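Long-range contacts in glucanase (Clostridium thermocellum, PDB 5GXX), which probably hydrolyses cellulose chains internally, as a family 9 endoglucanase of the cellulosome with a cellulose-binding domain joined to its catalytic domain: residues A[46-51]-A[410-415]; A[52-57]-A[363-368]. The protein carries 1 engineered substitution. All coordinates share one frame; numbering follows the deposited sequence.

Contact 1: residues A[46-51]-A[410-415]; sequences GGWYDA and VACDYN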
loop_
_atom_site.group_PDB
_atom_site.type_symbol
_atom_site.label_atom_id
_atom_site.label_comp_id
_atom_site.label_asym_id
_atom_site.label_seq_id
_atom_site.Cartn_x
_atom_site.Cartn_y
_atom_site.Cartn_z
ATOM N N GLY A 46 -29.345 21.867 14.263
ATOM C CA GLY A 46 -29.170 23.316 14.139
ATOM C C GLY A 46 -28.011 23.877 14.937
ATOM O O GLY A 46 -27.066 23.156 15.265
ATOM N N GLY A 47 -28.115 25.160 15.278
ATOM C CA GLY A 47 -27.032 25.847 15.977
ATOM C C GLY A 47 -25.871 26.123 15.036
ATOM O O GLY A 47 -25.981 25.926 13.821
ATOM N N TRP A 48 -24.759 26.591 15.595
ATOM C CA TRP A 48 -23.614 26.992 14.779
ATOM C C TRP A 48 -22.417 26.083 14.972
ATOM O O TRP A 48 -22.114 25.739 16.119
ATOM C CB TRP A 48 -23.117 28.393 15.133
ATOM C CG TRP A 48 -24.089 29.514 14.873
ATOM C CD1 TRP A 48 -24.889 29.691 13.761
ATOM C CD2 TRP A 48 -24.363 30.617 15.743
ATOM N NE1 TRP A 48 -25.628 30.854 13.890
ATOM C CE2 TRP A 48 -25.337 31.424 15.106
ATOM C CE3 TRP A 48 -23.880 31.008 17.004
ATOM C CZ2 TRP A 48 -25.818 32.598 15.679
ATOM C CZ3 TRP A 48 -24.373 32.169 17.576
ATOM C CH2 TRP A 48 -25.335 32.953 16.912
ATOM N N TYR A 49 -21.709 25.788 13.879
ATOM C CA TYR A 49 -20.338 25.278 14.004
ATOM C C TYR A 49 -19.501 26.385 14.621
ATOM O O TYR A 49 -19.722 27.582 14.357
ATOM C CB TYR A 49 -19.762 24.852 12.651
ATOM C CG TYR A 49 -20.649 23.842 11.979
ATOM C CD1 TYR A 49 -20.999 22.670 12.644
ATOM C CD2 TYR A 49 -21.148 24.060 10.697
ATOM C CE1 TYR A 49 -21.823 21.735 12.054
ATOM C CE2 TYR A 49 -21.962 23.122 10.083
ATOM C CZ TYR A 49 -22.291 21.962 10.768
ATOM O OH TYR A 49 -23.151 21.072 10.169
ATOM N N ASP A 50 -18.533 26.018 15.450
ATOM C CA ASP A 50 -17.864 27.048 16.238
ATOM C C ASP A 50 -16.980 28.001 15.430
ATOM O O ASP A 50 -17.080 29.234 15.560
ATOM C CB ASP A 50 -17.023 26.398 17.340
ATOM C CG ASP A 50 -16.308 27.431 18.179
ATOM O OD1 ASP A 50 -16.994 28.214 18.879
ATOM O OD2 ASP A 50 -15.055 27.462 18.111
ATOM N N ALA A 51 -16.143 27.426 14.582
ATOM C CA ALA A 51 -15.068 28.195 13.979
ATOM C C ALA A 51 -14.932 27.697 12.543
ATOM O O ALA A 51 -15.946 27.636 11.844
ATOM C CB ALA A 51 -13.767 28.090 14.779
ATOM N N VAL A 410 -11.055 32.013 12.515
ATOM C CA VAL A 410 -12.355 32.687 12.448
ATOM C C VAL A 410 -13.293 31.956 13.405
ATOM O O VAL A 410 -13.145 30.749 13.607
ATOM C CB VAL A 410 -12.939 32.690 10.997
ATOM C CG1 VAL A 410 -12.129 33.622 10.094
ATOM C CG2 VAL A 410 -13.015 31.265 10.435
ATOM N N ALA A 411 -14.241 32.649 14.031
ATOM C CA ALA A 411 -15.124 31.952 14.972
ATOM C C ALA A 411 -16.342 32.779 15.326
ATOM O O ALA A 411 -16.343 34.004 15.203
ATOM C CB ALA A 411 -14.337 31.584 16.243
ATOM N N CYS A 412 -17.369 32.095 15.808
ATOM C CA CYS A 412 -18.570 32.747 16.325
ATOM C C CYS A 412 -18.233 33.857 17.314
ATOM O O CYS A 412 -18.747 34.971 17.191
ATOM C CB CYS A 412 -19.496 31.727 16.995
ATOM S SG CYS A 412 -20.258 30.530 15.869
ATOM N N ASP A 413 -17.377 33.569 18.297
ATOM C CA ASP A 413 -17.108 34.546 19.343
ATOM C C ASP A 413 -16.273 35.720 18.811
ATOM O O ASP A 413 -16.352 36.829 19.343
ATOM C CB ASP A 413 -16.445 33.875 20.548
ATOM C CG ASP A 413 -14.954 33.671 20.351
ATOM O OD1 ASP A 413 -14.564 32.740 19.608
ATOM O OD2 ASP A 413 -14.174 34.439 20.964
ATOM N N TYR A 414 -15.500 35.492 17.749
ATOM C CA TYR A 414 -14.700 36.555 17.130
ATOM C C TYR A 414 -15.658 37.600 16.567
ATOM O O TYR A 414 -15.400 38.801 16.647
ATOM C CB TYR A 414 -13.872 35.982 15.981
ATOM C CG TYR A 414 -12.584 35.293 16.363
ATOM C CD1 TYR A 414 -12.422 34.710 17.612
ATOM C CD2 TYR A 414 -11.559 35.172 15.433
ATOM C CE1 TYR A 414 -11.262 34.039 17.948
ATOM C CE2 TYR A 414 -10.374 34.528 15.766
ATOM C CZ TYR A 414 -10.230 33.980 17.023
ATOM O OH TYR A 414 -9.079 33.307 17.380
ATOM N N ASN A 415 -16.761 37.157 15.970
ATOM C CA ASN A 415 -17.701 38.080 15.327
ATOM C C ASN A 415 -18.721 38.718 16.262
ATOM O O ASN A 415 -19.364 39.689 15.883
ATOM C CB ASN A 415 -18.419 37.408 14.145
ATOM C CG ASN A 415 -17.715 37.632 12.820
ATOM O OD1 ASN A 415 -16.511 37.407 12.689
ATOM N ND2 ASN A 415 -18.463 38.118 11.830
HETATM O O HOH W 1 -16.537 30.922 18.961
#
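Trp48 and Cys412 meet where a loop within the family 9 catalytic domain, an (alpha/alpha)6 barrel, lies against the start of helix 412-429, and they illustrate a thiol packed between the base of an indole, that of Trp48, and a carbonyl oxygen, Tyr49 O, which lies 3.4 Å from Cys412 SG. The same SG rests 3.6 Å from Trp48 CB and 3.8 Å from Trp48 CE3, at the root of the indole and beside its six-membered ring. It approaches obliquely, 52° off the normal of the five-membered ring, so the sulfur-aromatic contact is neither a true face nor a true edge approach. Trp48 CG and Cys412 SG are each anti to their own carbonyl carbon (chi1 -64° and -68°), which leaves Trp48 CB and the near side of the ring turned to the sulfur. Tyr18, with Met61 and Leu68 of helix 58-75, packs round the rest of the indole.

Next to the thiol the backbones join: Cys412 N donates to Asp50 O over 2.9 Å. One residue further, Ala51 CB presses tightly on Val410 O at 3.0 Å and touches Ala411 CB at 3.8 Å.

The Asp50 carboxylate does not reach the helix directly. Its OD2 pairs with Tyr191 OH beside a bound Tris molecule, which probably marks the active-site pocket, while OD1 reaches over a water. Asp413, whose OD2 is bridged to Arg303, holds that water from the other end: the water donates to Asp50 OD1 (2.7 Å) and to Asp413 OD1 (2.8 Å), and accepts from Asp413 N.

Contact 2: residues A[52-57]-A[363-368]; sequences GDHVKF and HRTAHG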
loop_
_atom_site.group_PDB
_atom_site.type_symbol
_atom_site.label_atom_id
_atom_site.label_comp_id
_atom_site.label_asym_id
_atom_site.label_seq_id
_atom_site.Cartn_x
_atom_site.Cartn_y
_atom_site.Cartn_z
ATOM N N GLY A 52 -13.729 27.369 12.086
ATOM C CA GLY A 52 -13.574 26.767 10.758
ATOM C C GLY A 52 -13.643 25.255 10.804
ATOM O O GLY A 52 -13.259 24.579 9.849
ATOM N N ASP A 53 -14.205 24.780 11.916
ATOM C CA ASP A 53 -14.401 23.371 12.223
ATOM C C ASP A 53 -15.881 23.028 12.230
ATOM O O ASP A 53 -16.725 23.804 11.790
ATOM C CB ASP A 53 -13.768 23.043 13.586
ATOM C CG ASP A 53 -14.400 23.805 14.737
ATOM O OD1 ASP A 53 -15.184 24.739 14.453
ATOM O OD2 ASP A 53 -14.133 23.449 15.920
ATOM N N HIS A 54 -16.215 21.851 12.746
ATOM C CA HIS A 54 -17.608 21.436 12.740
ATOM C C HIS A 54 -18.129 20.987 14.109
ATOM O O HIS A 54 -19.153 20.310 14.219
ATOM C CB HIS A 54 -17.862 20.403 11.629
ATOM C CG HIS A 54 -17.476 20.908 10.274
ATOM N ND1 HIS A 54 -16.350 20.488 9.602
ATOM C CD2 HIS A 54 -18.025 21.885 9.510
ATOM C CE1 HIS A 54 -16.241 21.154 8.465
ATOM N NE2 HIS A 54 -17.242 22.011 8.388
ATOM N N VAL A 55 -17.441 21.394 15.165
ATOM C CA VAL A 55 -17.905 21.118 16.516
ATOM C C VAL A 55 -18.939 22.155 16.937
ATOM O O VAL A 55 -18.808 23.330 16.593
ATOM C CB VAL A 55 -16.736 21.130 17.519
ATOM C CG1 VAL A 55 -17.223 20.737 18.928
ATOM C CG2 VAL A 55 -15.645 20.175 17.075
ATOM N N LYS A 56 -19.959 21.720 17.674
ATOM C CA LYS A 56 -20.870 22.625 18.365
ATOM C C LYS A 56 -20.395 22.697 19.820
ATOM O O LYS A 56 -20.551 21.761 20.619
ATOM C CB LYS A 56 -22.335 22.181 18.197
ATOM C CG LYS A 56 -22.778 21.956 16.756
ATOM C CD LYS A 56 -24.250 21.550 16.708
ATOM C CE LYS A 56 -24.627 21.052 15.343
ATOM N NZ LYS A 56 -26.051 20.637 15.369
ATOM N N PHE A 57 -19.744 23.806 20.159
ATOM C CA PHE A 57 -19.224 24.053 21.502
ATOM C C PHE A 57 -20.159 25.037 22.189
ATOM O O PHE A 57 -20.127 26.223 21.870
ATOM C CB PHE A 57 -17.830 24.687 21.482
ATOM C CG PHE A 57 -16.691 23.739 21.188
ATOM C CD1 PHE A 57 -16.333 22.753 22.095
ATOM C CD2 PHE A 57 -15.875 23.936 20.072
ATOM C CE1 PHE A 57 -15.226 21.937 21.846
ATOM C CE2 PHE A 57 -14.770 23.126 19.805
ATOM C CZ PHE A 57 -14.437 22.116 20.709
ATOM N N HIS A 363 -10.767 28.017 7.446
ATOM C CA HIS A 363 -12.183 27.642 7.469
ATOM C C HIS A 363 -12.401 26.572 6.405
ATOM O O HIS A 363 -12.221 26.807 5.201
ATOM C CB HIS A 363 -13.071 28.873 7.216
ATOM C CG HIS A 363 -14.524 28.635 7.475
ATOM N ND1 HIS A 363 -15.326 27.924 6.601
ATOM C CD2 HIS A 363 -15.322 29.018 8.497
ATOM C CE1 HIS A 363 -16.553 27.872 7.086
ATOM N NE2 HIS A 363 -16.579 28.537 8.228
ATOM N N ARG A 364 -12.763 25.379 6.866
ATOM C CA ARG A 364 -12.826 24.199 6.003
ATOM C C ARG A 364 -13.853 24.296 4.879
ATOM O O ARG A 364 -13.554 24.032 3.712
ATOM C CB ARG A 364 -13.159 22.986 6.876
ATOM C CG ARG A 364 -11.941 22.459 7.626
ATOM C CD ARG A 364 -12.384 21.613 8.802
ATOM N NE ARG A 364 -11.300 21.107 9.651
ATOM C CZ ARG A 364 -10.739 21.802 10.636
ATOM N NH1 ARG A 364 -11.127 23.043 10.905
ATOM N NH2 ARG A 364 -9.747 21.267 11.349
ATOM N N THR A 365 -15.063 24.697 5.245
ATOM C CA THR A 365 -16.139 24.658 4.271
ATOM C C THR A 365 -16.039 25.822 3.300
ATOM O O THR A 365 -16.364 25.647 2.121
ATOM C CB THR A 365 -17.506 24.544 4.959
ATOM O OG1 THR A 365 -17.526 23.336 5.733
ATOM C CG2 THR A 365 -18.644 24.444 3.940
ATOM N N ALA A 366 -15.498 26.957 3.744
ATOM C CA ALA A 366 -15.283 28.055 2.794
ATOM C C ALA A 366 -14.169 27.736 1.801
ATOM O O ALA A 366 -14.172 28.210 0.661
ATOM C CB ALA A 366 -14.975 29.355 3.520
ATOM N N HIS A 367 -13.204 26.929 2.233
ATOM C CA HIS A 367 -12.088 26.507 1.401
ATOM C C HIS A 367 -12.557 25.616 0.250
ATOM O O HIS A 367 -12.251 25.904 -0.912
ATOM C CB HIS A 367 -11.050 25.809 2.282
ATOM C CG HIS A 367 -9.866 25.278 1.538
ATOM N ND1 HIS A 367 -9.195 24.140 1.935
ATOM C CD2 HIS A 367 -9.237 25.716 0.420
ATOM C CE1 HIS A 367 -8.199 23.905 1.097
ATOM N NE2 HIS A 367 -8.203 24.848 0.170
ATOM N N GLY A 368 -13.260 24.542 0.597
ATOM C CA GLY A 368 -13.801 23.640 -0.410
ATOM C C GLY A 368 -12.794 22.656 -0.979
ATOM O O GLY A 368 -12.703 22.508 -2.195
HETATM O O HOH W 2 -16.069 24.704 8.023
#
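Gly52 O accepts two bonds from Arg364, the first residue of the short helix 364-367, and so ties a loop of the family 9 (alpha/alpha)6 barrel to that helix's N-terminus. Arg364 N lies 3.1 Å from Gly52 O, in the carbonyl plane on a lone pair. Arg364 NH1 comes closer, 2.8 Å from Gly52 O, but stands above the carbonyl plane, with the oxygen at the edge of the guanidinium. Arg364 CB, CG and CD run past that oxygen, and the last torsion, chi4 84°, then turns NH1 back to it while NE donates to Trp121 O.

His363 is the N-cap: its ND1 accepts from Ala366 N at 3.0 Å and its NE2 pairs with Gln21 OE1, which holds the ring at both nitrogens. Lacking a side chain, Gly52 can bring its CA within 3.7 Å of His363 CA, and the imidazole rests on it, with His363 CD2 3.6 Å from Gly52 CA.

A water accepts from Thr365 N and donates weakly to Gly52 O. The Thr365 hydroxyl, which also serves Ala125 N, lies in the plane of the His54 imidazole, at its edge, where His54 NE2 and Thr365 OG1 share a hydrogen bond of 3.0 Å.

Overall arrangement
Both contacts lie in the family 9 catalytic domain, their centres about 9 Å apart and each within about 6 Å of the centre of the chain. Residues 46-51 and 52-57 form one continuous run, ending in strand 56-57, and each half is anchored to a distant part of the sequence: contact 2 to helix 364-367, contact 1 to the later helix 412-429. Contact 2 therefore falls within the chain span that contact 1 brackets. The run is also bonded to itself, probably through Asp50 N to Val55 O and Lys56 NZ to Gly46 O. A bound Tris near Asp50 and Asp53 is consistent with the run lining the substrate pocket, and the Asp-Ala-Gly-Asp sequence of residues 50-53 resembles the family 9 catalytic motif.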